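Local coordinates for protein LBCATS-a (Synthetic construct, PDB 5EY5) that probably acts as the alpha chain of tryptophan synthase, releasing indole from indole-3-glycerol phosphate, and binds sn-glycerol-3-phosphate in its TIM-barrel pocket, at residues Phe114-Ala119 / Glu144-Asp149; Ile97-Tyr102 / Ala121-Leu126. All coordinates share one frame; numbering follows the deposited sequence.

Contact 1 of 2, residues Phe114-Ala119 / Glu144-Asp149; sequences FVKECA and EKYGVD
The Tyr146 ring has one face laid against the start of the Lys116 side chain: Lys116 CA stands 4.3 Å from the ring centroid, 13° off the normal, a CH-pi contact displaced toward the rim. Lys116 CG, anti to its backbone N, reaches along to Tyr146 CE2 at 4.0 Å, and the extended chain then carries the ammonium away from the ring. Val115 CG1 meets the same ring obliquely near CD1. Within 114-119, Cys118 SG lies over one face of the Phe114 ring.

Next to the tyrosine ring, Val115 CG1 touches two partners, 3.9 Å from Tyr146 CB and equally 3.9 Å from Val148 CG2. The same Val148 methyl lies 4.1 Å from Cys118 CB, one helical turn on from Phe114, and Ala119 CB closes on Tyr146 CB at 4.1 Å. Gly147, with positive phi (72°), ends helix 137-146 in a Schellman motif, and this turn lets Tyr146 and Val148 both face helix 111-121. Val115 also packs on Leu139 and Ala142 of helix 137-146.

No hydrogen bond crosses between the segments. Contact therefore rests on aliphatic carbons and one aromatic face, grading from buried Val115, Cys118 and Val148 to the solvent-facing Lys116, whose CA and first methylenes lie against one face of the tyrosine ring while its charge stays outside the apolar patch.

Contact 2 of 2, residues Ile97-Tyr102 / Ala121-Leu126; sequences IVFLTY and AGVDGL
Ile97 O takes two N-H groups at the point where 121-126 joins the sheet. Asp124 N gives the stronger bond, 2.8 Å to Ile97 O and nearly along the C=O axis, whereas Gly125 N reaches the same oxygen only weakly at 3.3 Å. Ile97 N is satisfied by a side chain: it donates to Asp124 OD1 at 2.9 Å, almost straight (165°), on the anti lone pair of the carboxylate. Asp124 CG lies beside its own backbone N (chi1 -53°), so side chain and backbone of one residue grip both polar atoms of Ile97. Salt bridges from OD1 to Arg89 and from OD2 to Arg3 would probably keep this buried carboxylate ionised. An alanine here would lose the acceptor for Ile97 N and is likely to leave both arginines without this counter-charge. Gly122 O accepts from Arg89 and Asp124 O from Asn2.

Parallel pairing proper begins with Val98 beside Gly125, Phe99 N donating to Gly125 O at 3.0 Å from above the carbonyl plane. Gly125 has no side chain, and Val98 CG1 comes within 3.5 Å of Gly125 O. Phe99 and Leu126 share the other face, where Leu126 CD2 touches Phe99 CB at 3.9 Å; Val123 CG2, from the loop before the strand, sits over the Phe99 ring, 3.8 Å from its centroid, in a CH-pi contact.

Strand 97-100 is also bonded to strand 48-51, with Leu100 touching the bound sn-glycerol-3-phosphate. Phe99 packs outward against helix 78-91, while Val123 packs on Cys118 and Leu126 on Phe114 and Cys118 of helix 111-121.

In the fold
Both contacts belong to one region of the TIM barrel, their centres about 9 Å apart. Contact 2 is core, joining neighbouring parallel strands of the wall; contact 1 is only partly buried and joins helix 111-121, which precedes strand 125-127, to the end of helix 137-146, which follows it, and the loop beyond. Backbone bonds and a buried carboxylate dominate the inner contact, apolar side chains the outer one. Leu126 links the layers: its CD1 meets Phe114 CE2 at 3.6 Å, its CG packs on Val148 CG1, and its N probably bonds to Asp149 O at the start of the next strand. Cys118 O, probably bonded to Val123 N, ties the helix end to the strand approach.

Contact 1 of 2, residues Phe114-Ala119 / Glu144-Asp149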
loop_
_atom_site.group_PDB
_atom_site.type_symbol
_atom_site.label_atom_id
_atom_site.label_comp_id
_atom_site.label_asym_id
_atom_site.label_seq_id
_atom_site.Cartn_x
_atom_site.Cartn_y
_atom_site.Cartn_z
ATOM N N PHE A 114 -40.347 6.538 29.639
ATOM C CA PHE A 114 -39.736 7.861 29.704
ATOM C C PHE A 114 -40.793 8.955 29.806
ATOM O O PHE A 114 -40.681 9.866 30.634
ATOM C CB PHE A 114 -38.849 8.092 28.480
ATOM C CG PHE A 114 -38.397 9.508 28.339
ATOM C CD1 PHE A 114 -37.363 9.995 29.110
ATOM C CD2 PHE A 114 -39.023 10.359 27.466
ATOM C CE1 PHE A 114 -36.952 11.302 28.989
ATOM C CE2 PHE A 114 -38.618 11.684 27.353
ATOM C CZ PHE A 114 -37.582 12.143 28.109
ATOM N N VAL A 115 -41.827 8.874 28.971
ATOM C CA VAL A 115 -42.916 9.843 29.042
ATOM C C VAL A 115 -43.653 9.729 30.372
ATOM O O VAL A 115 -44.084 10.737 30.947
ATOM C CB VAL A 115 -43.868 9.662 27.843
ATOM C CG1 VAL A 115 -44.897 10.776 27.808
ATOM C CG2 VAL A 115 -43.073 9.631 26.548
ATOM N N LYS A 116 -43.825 8.504 30.879
ATOM C CA LYS A 116 -44.455 8.348 32.190
ATOM C C LYS A 116 -43.632 9.037 33.277
ATOM O O LYS A 116 -44.179 9.748 34.126
ATOM C CB LYS A 116 -44.651 6.866 32.516
ATOM C CG LYS A 116 -45.462 6.609 33.783
ATOM C CD LYS A 116 -45.398 5.147 34.221
ATOM C CE LYS A 116 -46.178 4.922 35.512
ATOM N NZ LYS A 116 -46.026 3.535 36.042
ATOM N N GLU A 117 -42.314 8.841 33.265
ATOM C CA GLU A 117 -41.468 9.524 34.235
ATOM C C GLU A 117 -41.490 11.036 34.027
ATOM O O GLU A 117 -41.389 11.796 35.000
ATOM C CB GLU A 117 -40.037 8.996 34.159
ATOM C CG GLU A 117 -39.064 9.722 35.065
ATOM C CD GLU A 117 -39.112 9.229 36.506
ATOM O OE1 GLU A 117 -38.034 8.938 37.068
ATOM O OE2 GLU A 117 -40.222 9.128 37.071
ATOM N N CYS A 118 -41.628 11.494 32.779
ATOM C CA CYS A 118 -41.789 12.926 32.545
ATOM C C CYS A 118 -42.996 13.463 33.290
ATOM O O CYS A 118 -42.908 14.482 33.984
ATOM C CB CYS A 118 -41.927 13.221 31.050
ATOM S SG CYS A 118 -40.367 13.252 30.172
ATOM N N ALA A 119 -44.140 12.785 33.153
ATOM C CA ALA A 119 -45.370 13.272 33.761
ATOM C C ALA A 119 -45.295 13.221 35.277
ATOM O O ALA A 119 -45.842 14.096 35.952
ATOM C CB ALA A 119 -46.567 12.467 33.257
ATOM N N GLU A 144 -49.099 11.978 24.158
ATOM C CA GLU A 144 -50.521 12.302 24.212
ATOM C C GLU A 144 -51.192 11.587 25.375
ATOM O O GLU A 144 -52.003 12.175 26.097
ATOM C CB GLU A 144 -51.191 11.933 22.887
ATOM N N LYS A 145 -50.842 10.319 25.586
ATOM C CA LYS A 145 -51.378 9.565 26.711
ATOM C C LYS A 145 -51.109 10.258 28.046
ATOM O O LYS A 145 -51.954 10.214 28.947
ATOM C CB LYS A 145 -50.785 8.152 26.700
ATOM C CG LYS A 145 -51.497 7.155 27.596
ATOM C CD LYS A 145 -50.733 5.841 27.676
ATOM C CE LYS A 145 -51.406 4.881 28.652
ATOM N NZ LYS A 145 -50.779 3.524 28.641
ATOM N N TYR A 146 -49.963 10.919 28.199
ATOM C CA TYR A 146 -49.574 11.446 29.502
ATOM C C TYR A 146 -49.567 12.969 29.560
ATOM O O TYR A 146 -49.096 13.537 30.551
ATOM C CB TYR A 146 -48.209 10.886 29.908
ATOM C CG TYR A 146 -48.237 9.388 30.102
ATOM C CD1 TYR A 146 -47.976 8.523 29.044
ATOM C CD2 TYR A 146 -48.551 8.838 31.336
ATOM C CE1 TYR A 146 -48.014 7.151 29.217
ATOM C CE2 TYR A 146 -48.594 7.470 31.517
ATOM C CZ TYR A 146 -48.325 6.630 30.459
ATOM O OH TYR A 146 -48.371 5.266 30.651
ATOM N N GLY A 147 -50.098 13.645 28.546
ATOM C CA GLY A 147 -50.196 15.089 28.620
ATOM C C GLY A 147 -48.882 15.818 28.490
ATOM O O GLY A 147 -48.756 16.943 28.978
ATOM N N VAL A 148 -47.897 15.210 27.839
ATOM C CA VAL A 148 -46.594 15.816 27.625
ATOM C C VAL A 148 -46.541 16.350 26.203
ATOM O O VAL A 148 -46.821 15.616 25.247
ATOM C CB VAL A 148 -45.473 14.798 27.863
ATOM C CG1 VAL A 148 -44.119 15.405 27.450
ATOM C CG2 VAL A 148 -45.507 14.336 29.311
ATOM N N ASP A 149 -46.184 17.620 26.055
ATOM C CA ASP A 149 -46.142 18.220 24.731
ATOM C C ASP A 149 -44.896 17.775 23.977
ATOM O O ASP A 149 -43.823 17.583 24.558
ATOM C CB ASP A 149 -46.178 19.746 24.815
ATOM C CG ASP A 149 -47.538 20.279 25.284
ATOM O OD1 ASP A 149 -47.579 21.423 25.777
ATOM O OD2 ASP A 149 -48.556 19.561 25.164
#

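Contact 2 of 2, residues Ile97-Tyr102 / Ala121-Leu126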
loop_
_atom_site.group_PDB
_atom_site.type_symbol
_atom_site.label_atom_id
_atom_site.label_comp_id
_atom_site.label_asym_id
_atom_site.label_seq_id
_atom_site.Cartn_x
_atom_site.Cartn_y
_atom_site.Cartn_z
ATOM N N ILE A 97 -41.095 23.212 32.275
ATOM C CA ILE A 97 -39.794 22.599 32.026
ATOM C C ILE A 97 -39.921 21.747 30.774
ATOM O O ILE A 97 -40.865 20.956 30.653
ATOM C CB ILE A 97 -39.328 21.748 33.224
ATOM C CG1 ILE A 97 -39.093 22.631 34.441
ATOM C CG2 ILE A 97 -38.046 20.951 32.880
ATOM C CD1 ILE A 97 -37.882 23.521 34.296
ATOM N N VAL A 98 -38.992 21.936 29.839
ATOM C CA VAL A 98 -38.907 21.152 28.610
ATOM C C VAL A 98 -37.567 20.433 28.608
ATOM O O VAL A 98 -36.528 21.059 28.862
ATOM C CB VAL A 98 -39.046 22.039 27.360
ATOM C CG1 VAL A 98 -38.806 21.217 26.078
ATOM C CG2 VAL A 98 -40.426 22.687 27.332
ATOM N N PHE A 99 -37.597 19.121 28.350
ATOM C CA PHE A 99 -36.392 18.332 28.103
ATOM C C PHE A 99 -36.073 18.367 26.618
ATOM O O PHE A 99 -36.925 18.023 25.790
ATOM C CB PHE A 99 -36.554 16.872 28.538
ATOM C CG PHE A 99 -36.265 16.625 29.981
ATOM C CD1 PHE A 99 -36.028 17.680 30.843
ATOM C CD2 PHE A 99 -36.220 15.326 30.478
ATOM C CE1 PHE A 99 -35.765 17.444 32.191
ATOM C CE2 PHE A 99 -35.954 15.079 31.808
ATOM C CZ PHE A 99 -35.723 16.147 32.671
ATOM N N LEU A 100 -34.842 18.761 26.280
ATOM C CA LEU A 100 -34.354 18.671 24.912
ATOM C C LEU A 100 -33.393 17.498 24.904
ATOM O O LEU A 100 -32.366 17.516 25.594
ATOM C CB LEU A 100 -33.694 19.980 24.462
ATOM C CG LEU A 100 -33.248 20.115 23.003
ATOM C CD1 LEU A 100 -33.167 21.595 22.618
ATOM C CD2 LEU A 100 -31.908 19.407 22.767
ATOM N N THR A 101 -33.766 16.436 24.205
ATOM C CA THR A 101 -32.969 15.224 24.276
ATOM C C THR A 101 -32.951 14.587 22.903
ATOM O O THR A 101 -33.961 14.599 22.207
ATOM C CB THR A 101 -33.515 14.232 25.322
ATOM O OG1 THR A 101 -32.762 13.008 25.277
ATOM C CG2 THR A 101 -34.987 13.919 25.092
ATOM N N TYR A 102 -31.790 14.075 22.502
ATOM C CA TYR A 102 -31.750 13.197 21.346
ATOM C C TYR A 102 -32.514 11.916 21.646
ATOM O O TYR A 102 -32.843 11.615 22.794
ATOM C CB TYR A 102 -30.301 12.933 20.949
ATOM C CG TYR A 102 -29.691 14.206 20.424
ATOM C CD1 TYR A 102 -29.218 15.175 21.294
ATOM C CD2 TYR A 102 -29.662 14.470 19.065
ATOM C CE1 TYR A 102 -28.692 16.363 20.815
ATOM C CE2 TYR A 102 -29.140 15.651 18.576
ATOM C CZ TYR A 102 -28.655 16.593 19.458
ATOM O OH TYR A 102 -28.128 17.761 18.977
ATOM N N ALA A 121 -42.444 13.316 37.207
ATOM C CA ALA A 121 -41.455 14.256 37.723
ATOM C C ALA A 121 -41.902 15.704 37.556
ATOM O O ALA A 121 -41.599 16.547 38.407
ATOM C CB ALA A 121 -40.113 14.039 37.034
ATOM N N GLY A 122 -42.611 16.017 36.478
ATOM C CA GLY A 122 -43.090 17.369 36.277
ATOM C C GLY A 122 -42.434 18.027 35.082
ATOM O O GLY A 122 -42.131 19.224 35.112
ATOM N N VAL A 123 -42.197 17.246 34.029
ATOM C CA VAL A 123 -41.621 17.745 32.781
ATOM C C VAL A 123 -42.760 17.955 31.802
ATOM O O VAL A 123 -43.497 17.018 31.487
ATOM C CB VAL A 123 -40.589 16.774 32.193
ATOM C CG1 VAL A 123 -40.244 17.192 30.742
ATOM C CG2 VAL A 123 -39.333 16.725 33.054
ATOM N N ASP A 124 -42.885 19.167 31.285
ATOM C CA ASP A 124 -44.080 19.513 30.535
ATOM C C ASP A 124 -43.955 19.276 29.041
ATOM O O ASP A 124 -44.977 19.111 28.369
ATOM C CB ASP A 124 -44.431 20.968 30.834
ATOM C CG ASP A 124 -44.518 21.223 32.338
ATOM O OD1 ASP A 124 -43.621 21.894 32.897
ATOM O OD2 ASP A 124 -45.465 20.702 32.966
ATOM N N GLY A 125 -42.745 19.246 28.499
ATOM C CA GLY A 125 -42.616 19.152 27.062
ATOM C C GLY A 125 -41.292 18.545 26.659
ATOM O O GLY A 125 -40.356 18.425 27.457
ATOM N N LEU A 126 -41.239 18.144 25.394
ATOM C CA LEU A 126 -40.117 17.412 24.835
ATOM C C LEU A 126 -39.739 18.035 23.509
ATOM O O LEU A 126 -40.610 18.310 22.678
ATOM C CB LEU A 126 -40.454 15.936 24.622
ATOM C CG LEU A 126 -40.827 15.157 25.879
ATOM C CD1 LEU A 126 -40.974 13.677 25.552
ATOM C CD2 LEU A 126 -39.778 15.373 26.972
#